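Local coordinates for protein pid-3 (PDB 7OCX) that takes part in piRNA biogenesis as a subunit of the PETISCO complex, its RNA recognition motif domain pairing with that of TOFU-6, at residues A52-N55 / K56-Y60; S18-P21 / G22-T26; Y60-V63 / Q64-G68. All coordinates share one frame; numbering follows the deposited sequence.

Contact 1 of 3, residues A52-N55 / K56-Y60; sequences ALEN and KFQVY
Asn55 accepts from the backbone of Gln58 and so N-caps helix 56-66, the second helix of this RNA recognition motif fold, just where the chain leaves strand 48-53. The capping bond runs from Gln58 N to Asn55 OD1 at 3.0 Å, is nearly straight at the hydrogen (161°), and has its donor tilted modestly from the plane of the amide. With chi1 at 61°, Asn55 CG sits between its own backbone N and carbonyl carbon, which carries OD1 over the first turn of the helix. The same oxygen lies near the plane of the Phe57 ring at its edge, 3.5 Å from CD2. Behind the cap, Val59 N donates to Asn55 O at 3.1 Å and begins the regular helical bonding. The Gln58 side chain crosses that of Asn55 at about a right angle, the two amide planes 87° apart, and its NE2 lies 3.6 Å from Glu54 CB. Both amides are committed across the interface with TOFU-6: Asn55 ND2 and Gln58 NE2 each donate to the carbonyl of Ser44 of the TOFU-6 chain, while Gln58 OE1 takes Arg37 N and Glu54 OE1 takes Asn39 ND2 within the PID-3 chain. On the inner side Leu53 lays CD1 against the first turn, 3.6 Å from Gln58 O and 4.2 Å from Val59 CG2.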
loop_
_atom_site.group_PDB
_atom_site.type_symbol
_atom_site.label_atom_id
_atom_site.label_comp_id
_atom_site.label_asym_id
_atom_site.label_seq_id
_atom_site.Cartn_x
_atom_site.Cartn_y
_atom_site.Cartn_z
ATOM N N ALA B 52 -13.474 6.105 -3.898
ATOM C CA ALA B 52 -13.948 5.599 -5.179
ATOM C C ALA B 52 -12.869 4.685 -5.749
ATOM O O ALA B 52 -11.734 5.121 -5.961
ATOM C CB ALA B 52 -14.275 6.740 -6.140
ATOM N N LEU B 53 -13.204 3.414 -5.919
ATOM C CA LEU B 53 -12.367 2.435 -6.585
ATOM C C LEU B 53 -12.814 2.321 -8.033
ATOM O O LEU B 53 -13.796 2.927 -8.454
ATOM C CB LEU B 53 -12.422 1.087 -5.871
ATOM C CG LEU B 53 -12.013 0.952 -4.402
ATOM C CD1 LEU B 53 -12.130 -0.490 -3.999
ATOM C CD2 LEU B 53 -10.585 1.456 -4.228
ATOM N N GLU B 54 -12.112 1.507 -8.804
ATOM C CA GLU B 54 -12.367 1.462 -10.242
ATOM C C GLU B 54 -13.773 0.941 -10.560
ATOM O O GLU B 54 -14.427 1.435 -11.486
ATOM C CB GLU B 54 -11.294 0.587 -10.902
ATOM C CG GLU B 54 -11.362 0.431 -12.416
ATOM C CD GLU B 54 -11.292 1.745 -13.153
ATOM O OE1 GLU B 54 -10.861 2.755 -12.548
ATOM O OE2 GLU B 54 -11.653 1.767 -14.352
ATOM N N ASN B 55 -14.254 -0.051 -9.813
ATOM C CA ASN B 55 -15.541 -0.658 -10.146
ATOM C C ASN B 55 -16.050 -1.481 -8.971
ATOM O O ASN B 55 -15.381 -1.632 -7.940
ATOM C CB ASN B 55 -15.423 -1.510 -11.424
ATOM C CG ASN B 55 -14.428 -2.661 -11.274
ATOM O OD1 ASN B 55 -14.477 -3.413 -10.298
ATOM N ND2 ASN B 55 -13.498 -2.781 -12.234
ATOM N N LYS B 56 -17.252 -2.027 -9.153
ATOM C CA LYS B 56 -17.952 -2.698 -8.070
ATOM C C LYS B 56 -17.274 -4.004 -7.691
ATOM O O LYS B 56 -17.403 -4.458 -6.551
ATOM C CB LYS B 56 -19.400 -2.957 -8.474
ATOM C CG LYS B 56 -19.546 -3.799 -9.735
ATOM C CD LYS B 56 -20.989 -3.917 -10.231
ATOM C CE LYS B 56 -21.088 -4.790 -11.486
ATOM N NZ LYS B 56 -22.470 -4.834 -12.038
ATOM N N PHE B 57 -16.542 -4.623 -8.614
ATOM C CA PHE B 57 -15.838 -5.857 -8.256
ATOM C C PHE B 57 -14.696 -5.575 -7.310
ATOM O O PHE B 57 -14.463 -6.338 -6.367
ATOM C CB PHE B 57 -15.317 -6.554 -9.496
ATOM C CG PHE B 57 -16.375 -6.809 -10.497
ATOM C CD1 PHE B 57 -17.275 -7.835 -10.307
ATOM C CD2 PHE B 57 -16.498 -6.002 -11.598
ATOM C CE1 PHE B 57 -18.263 -8.062 -11.218
ATOM C CE2 PHE B 57 -17.483 -6.221 -12.514
ATOM C CZ PHE B 57 -18.373 -7.263 -12.324
ATOM N N GLN B 58 -13.975 -4.483 -7.551
ATOM C CA GLN B 58 -12.914 -4.087 -6.651
ATOM C C GLN B 58 -13.477 -3.654 -5.299
ATOM O O GLN B 58 -12.901 -3.986 -4.254
ATOM C CB GLN B 58 -12.043 -3.017 -7.319
ATOM C CG GLN B 58 -11.349 -3.567 -8.577
ATOM C CD GLN B 58 -10.172 -2.722 -9.028
ATOM O OE1 GLN B 58 -9.511 -2.096 -8.199
ATOM N NE2 GLN B 58 -9.898 -2.705 -10.333
ATOM N N VAL B 59 -14.629 -2.984 -5.284
ATOM C CA VAL B 59 -15.264 -2.686 -4.000
ATOM C C VAL B 59 -15.566 -3.974 -3.254
ATOM O O VAL B 59 -15.248 -4.117 -2.071
ATOM C CB VAL B 59 -16.542 -1.861 -4.205
ATOM C CG1 VAL B 59 -17.354 -1.746 -2.905
ATOM C CG2 VAL B 59 -16.220 -0.479 -4.710
ATOM N N TYR B 60 -16.172 -4.936 -3.937
ATOM C CA TYR B 60 -16.526 -6.184 -3.274
ATOM C C TYR B 60 -15.302 -6.849 -2.647
ATOM O O TYR B 60 -15.342 -7.298 -1.491
ATOM C CB TYR B 60 -17.201 -7.116 -4.276
ATOM C CG TYR B 60 -17.608 -8.447 -3.705
ATOM C CD1 TYR B 60 -18.822 -8.610 -3.047
ATOM C CD2 TYR B 60 -16.742 -9.540 -3.775
ATOM C CE1 TYR B 60 -19.186 -9.839 -2.523
ATOM C CE2 TYR B 60 -17.092 -10.758 -3.245
ATOM C CZ TYR B 60 -18.315 -10.906 -2.610
ATOM O OH TYR B 60 -18.681 -12.113 -2.074
#

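Contact 2 of 3, residues S18-P21 / G22-T26; sequences SGYP and GMLNT
The Tyr20 ring meets Leu24 at one ortho carbon, CD1, where the leucine's CD1 methyl comes in obliquely at 3.8 Å. Around the rest of this buried ring are Ile29 and Leu32 of helix 26-32 and Leu71, Leu77 and Ala49 of the sheet. The other ring, that of Pro21, has its CB 3.7 Å from Met23 SD and 4.0 Å from Met23 CE, because the methionine chain is bent at both chi2 and chi3. Pro21 to Leu24 form a type I beta turn in the loop joining strand 14-18 to helix 26-32 of the RRM fold, closed by Leu24 N donating to Pro21 O at 3.2 Å; the donor stands above the carbonyl plane, 45° out of it. Next in line, Asn25 OD1 caps that helix through Gly28 N, and Met23 O takes Arg37 NH1 of the second PID-3 subunit. With CG anti to the carbonyl carbon (chi1 -73°), Leu24 holds CG 3.5 Å from Pro21 O and still reaches the tyrosine. Were the isobutyl branch cut back to an alanine here, Tyr20 CD1 would probably lose its methyl neighbour and Leu32 its packing partner. One backbone bond thus fixes the turn, and the rest is apolar contact among Tyr20, Pro21, Met23 and Leu24.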
loop_
_atom_site.group_PDB
_atom_site.type_symbol
_atom_site.label_atom_id
_atom_site.label_comp_id
_atom_site.label_asym_id
_atom_site.label_seq_id
_atom_site.Cartn_x
_atom_site.Cartn_y
_atom_site.Cartn_z
ATOM N N SER B 18 -12.840 3.176 7.719
ATOM C CA SER B 18 -12.658 3.910 8.964
ATOM C C SER B 18 -11.831 3.046 9.908
ATOM O O SER B 18 -11.656 1.844 9.683
ATOM C CB SER B 18 -13.997 4.289 9.603
ATOM O OG SER B 18 -14.783 3.162 9.959
ATOM N N GLY B 19 -11.260 3.691 10.934
ATOM C CA GLY B 19 -10.543 2.994 11.976
ATOM C C GLY B 19 -9.033 3.055 11.888
ATOM O O GLY B 19 -8.372 2.642 12.850
ATOM N N TYR B 20 -8.481 3.531 10.767
ATOM C CA TYR B 20 -7.052 3.626 10.583
ATOM C C TYR B 20 -6.482 4.783 11.385
ATOM O O TYR B 20 -7.215 5.609 11.926
ATOM C CB TYR B 20 -6.722 3.802 9.105
ATOM C CG TYR B 20 -7.540 4.875 8.426
ATOM C CD1 TYR B 20 -7.276 6.220 8.615
ATOM C CD2 TYR B 20 -8.645 4.529 7.645
ATOM C CE1 TYR B 20 -8.049 7.208 7.995
ATOM C CE2 TYR B 20 -9.435 5.507 7.034
ATOM C CZ TYR B 20 -9.129 6.843 7.212
ATOM O OH TYR B 20 -9.890 7.800 6.594
ATOM N N PRO B 21 -5.157 4.880 11.468
ATOM C CA PRO B 21 -4.577 5.912 12.324
ATOM C C PRO B 21 -4.949 7.303 11.833
ATOM O O PRO B 21 -5.031 7.579 10.628
ATOM C CB PRO B 21 -3.072 5.658 12.228
ATOM C CG PRO B 21 -2.963 4.200 11.905
ATOM C CD PRO B 21 -4.159 3.892 11.024
ATOM N N GLY B 22 -5.131 8.199 12.800
ATOM C CA GLY B 22 -5.716 9.498 12.535
ATOM C C GLY B 22 -4.809 10.451 11.779
ATOM O O GLY B 22 -5.279 11.480 11.282
ATOM N N MET B 23 -3.531 10.143 11.670
ATOM C CA MET B 23 -2.660 11.044 10.921
ATOM C C MET B 23 -2.548 10.685 9.444
ATOM O O MET B 23 -1.838 11.380 8.711
ATOM C CB MET B 23 -1.270 11.101 11.574
ATOM C CG MET B 23 -0.274 9.992 11.220
ATOM S SD MET B 23 -0.576 8.375 11.992
ATOM C CE MET B 23 -1.102 8.813 13.646
ATOM N N LEU B 24 -3.244 9.654 8.965
ATOM C CA LEU B 24 -3.040 9.249 7.577
ATOM C C LEU B 24 -3.539 10.314 6.609
ATOM O O LEU B 24 -4.571 10.949 6.835
ATOM C CB LEU B 24 -3.748 7.935 7.272
ATOM C CG LEU B 24 -3.215 6.614 7.798
ATOM C CD1 LEU B 24 -3.910 5.537 6.975
ATOM C CD2 LEU B 24 -1.754 6.479 7.641
ATOM N N ASN B 25 -2.819 10.499 5.507
ATOM C CA ASN B 25 -3.280 11.399 4.465
ATOM C C ASN B 25 -3.914 10.558 3.364
ATOM O O ASN B 25 -3.999 9.325 3.450
ATOM C CB ASN B 25 -2.159 12.287 3.914
ATOM C CG ASN B 25 -1.004 11.493 3.332
ATOM O OD1 ASN B 25 -1.172 10.338 2.933
ATOM N ND2 ASN B 25 0.151 12.147 3.183
ATOM N N THR B 26 -4.355 11.221 2.297
ATOM C CA THR B 26 -5.074 10.467 1.274
ATOM C C THR B 26 -4.207 9.388 0.646
ATOM O O THR B 26 -4.693 8.298 0.335
ATOM C CB THR B 26 -5.646 11.392 0.205
ATOM O OG1 THR B 26 -4.600 12.107 -0.447
ATOM C CG2 THR B 26 -6.599 12.366 0.839
#

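Contact 3 of 3, residues Y60-V63 / Q64-G68; sequences YQAV and QDFNG
Tyr60, Gln61, Ala62 and Val63 each offer a carbonyl oxygen to the residue four places on, and these i to i+4 bonds build the last turns of helix 56-66. Gln64 N donates to Tyr60 O, and Asp65 N to Gln61 O at 2.8 Å. Phe66 N to Ala62 O is more bent, 140° at the hydrogen, and the same N makes a weak second bond to Val63 O. Asn67 N completes the series on Val63 O at 2.9 Å, although Asn67 itself has already left helical backbone angles.

Apolar contact comes from Phe66. Its CG lies anti to the carbonyl carbon (chi1 -56°), which brings CD2 back along the helix to 4.0 Å from Ala62 CB. The CB of Asp65 stands over the centre of one ring face, 3.8 Å above the plane. Separately, Phe66 CD2 comes close to a backbone oxygen, 3.1 Å from Ala62 O.

Among the polar side chains, Gln64 crosses Tyr60 obliquely, its amide plane 69° from the ring and its NE2 4.1 Å from Tyr60 OH, a loose approach. The other polar ends find partners farther off: Asp65 OD2 bonds to Tyr36 OH, Asn67 OD1 takes Val79 N, and Gln61 NE2 donates to Val43 O of the TOFU-6 chain.

The helix packs against the sheet of the RRM fold: Phe66 rests on Leu77 and Val79 of strand 75-81 and on Leu33 and Tyr36 of the loop after helix 26-32, and Val63 also meets Val79.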
loop_
_atom_site.group_PDB
_atom_site.type_symbol
_atom_site.label_atom_id
_atom_site.label_comp_id
_atom_site.label_asym_id
_atom_site.label_seq_id
_atom_site.Cartn_x
_atom_site.Cartn_y
_atom_site.Cartn_z
ATOM N N TYR B 60 -16.172 -4.936 -3.937
ATOM C CA TYR B 60 -16.526 -6.184 -3.274
ATOM C C TYR B 60 -15.302 -6.849 -2.647
ATOM O O TYR B 60 -15.342 -7.298 -1.491
ATOM C CB TYR B 60 -17.201 -7.116 -4.276
ATOM C CG TYR B 60 -17.608 -8.447 -3.705
ATOM C CD1 TYR B 60 -18.822 -8.610 -3.047
ATOM C CD2 TYR B 60 -16.742 -9.540 -3.775
ATOM C CE1 TYR B 60 -19.186 -9.839 -2.523
ATOM C CE2 TYR B 60 -17.092 -10.758 -3.245
ATOM C CZ TYR B 60 -18.315 -10.906 -2.610
ATOM O OH TYR B 60 -18.681 -12.113 -2.074
ATOM N N GLN B 61 -14.209 -6.936 -3.402
ATOM C CA GLN B 61 -13.000 -7.594 -2.902
ATOM C C GLN B 61 -12.320 -6.795 -1.792
ATOM O O GLN B 61 -11.763 -7.383 -0.853
ATOM C CB GLN B 61 -12.020 -7.820 -4.058
ATOM C CG GLN B 61 -12.602 -8.736 -5.137
ATOM C CD GLN B 61 -11.744 -8.766 -6.388
ATOM O OE1 GLN B 61 -10.885 -9.629 -6.545
ATOM N NE2 GLN B 61 -12.017 -7.847 -7.298
ATOM N N ALA B 62 -12.348 -5.464 -1.882
ATOM C CA ALA B 62 -11.742 -4.651 -0.832
ATOM C C ALA B 62 -12.482 -4.823 0.484
ATOM O O ALA B 62 -11.862 -4.886 1.545
ATOM C CB ALA B 62 -11.722 -3.172 -1.233
ATOM N N VAL B 63 -13.814 -4.866 0.447
ATOM C CA VAL B 63 -14.554 -5.146 1.674
ATOM C C VAL B 63 -14.138 -6.497 2.247
ATOM O O VAL B 63 -13.839 -6.625 3.444
ATOM C CB VAL B 63 -16.073 -5.086 1.415
ATOM C CG1 VAL B 63 -16.842 -5.515 2.676
ATOM C CG2 VAL B 63 -16.491 -3.692 0.962
ATOM N N GLN B 64 -14.083 -7.522 1.396
ATOM C CA GLN B 64 -13.732 -8.852 1.880
ATOM C C GLN B 64 -12.319 -8.869 2.443
ATOM O O GLN B 64 -12.068 -9.493 3.478
ATOM C CB GLN B 64 -13.914 -9.851 0.737
ATOM C CG GLN B 64 -13.429 -11.277 0.941
ATOM C CD GLN B 64 -13.830 -12.185 -0.234
ATOM O OE1 GLN B 64 -13.061 -12.370 -1.181
ATOM N NE2 GLN B 64 -15.045 -12.723 -0.183
ATOM N N ASP B 65 -11.382 -8.166 1.787
ATOM C CA ASP B 65 -9.990 -8.225 2.224
ATOM C C ASP B 65 -9.754 -7.445 3.514
ATOM O O ASP B 65 -8.877 -7.811 4.313
ATOM C CB ASP B 65 -9.035 -7.642 1.174
ATOM C CG ASP B 65 -8.835 -8.521 -0.043
ATOM O OD1 ASP B 65 -9.371 -9.640 -0.094
ATOM O OD2 ASP B 65 -8.110 -8.038 -0.966
ATOM N N PHE B 66 -10.445 -6.305 3.691
ATOM C CA PHE B 66 -10.046 -5.324 4.693
ATOM C C PHE B 66 -11.042 -5.122 5.818
ATOM O O PHE B 66 -10.637 -4.703 6.895
ATOM C CB PHE B 66 -9.759 -3.966 4.023
ATOM C CG PHE B 66 -8.728 -4.046 2.942
ATOM C CD1 PHE B 66 -7.476 -4.625 3.183
ATOM C CD2 PHE B 66 -9.020 -3.610 1.662
ATOM C CE1 PHE B 66 -6.539 -4.750 2.177
ATOM C CE2 PHE B 66 -8.070 -3.720 0.647
ATOM C CZ PHE B 66 -6.848 -4.297 0.898
ATOM N N ASN B 67 -12.313 -5.469 5.653
ATOM C CA ASN B 67 -13.206 -5.313 6.788
ATOM C C ASN B 67 -12.793 -6.203 7.954
ATOM O O ASN B 67 -12.615 -7.418 7.805
ATOM C CB ASN B 67 -14.641 -5.630 6.401
ATOM C CG ASN B 67 -15.616 -5.131 7.426
ATOM O OD1 ASN B 67 -15.480 -4.030 7.953
ATOM N ND2 ASN B 67 -16.585 -5.957 7.753
ATOM N N GLY B 68 -12.664 -5.602 9.136
ATOM C CA GLY B 68 -12.249 -6.349 10.302
ATOM C C GLY B 68 -10.753 -6.536 10.440
ATOM O O GLY B 68 -10.306 -7.207 11.391
#

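Contact 2 comes first along the chain, in the loop from strand 14-18 to helix 26-32; contact 1 runs from the end of strand 48-53 into helix 56-66, and contact 3 continues along that helix, sharing Tyr60. The centres of contacts 1 and 3 are about 11 Å apart, and they touch where Leu53 CD1 meets Ala62 CB at 3.9 Å. Contact 2 lies across the chain's centre from contact 1, about 20 Å away by centres, and about 17 Å from contact 3, touching neither. Together they cover the entry to both helices and the exit of the second in one RRM domain. Contacts 1 and 3 face TOFU-6, while contact 2 also meets the second PID-3 copy, consistent with a domain serving two interfaces.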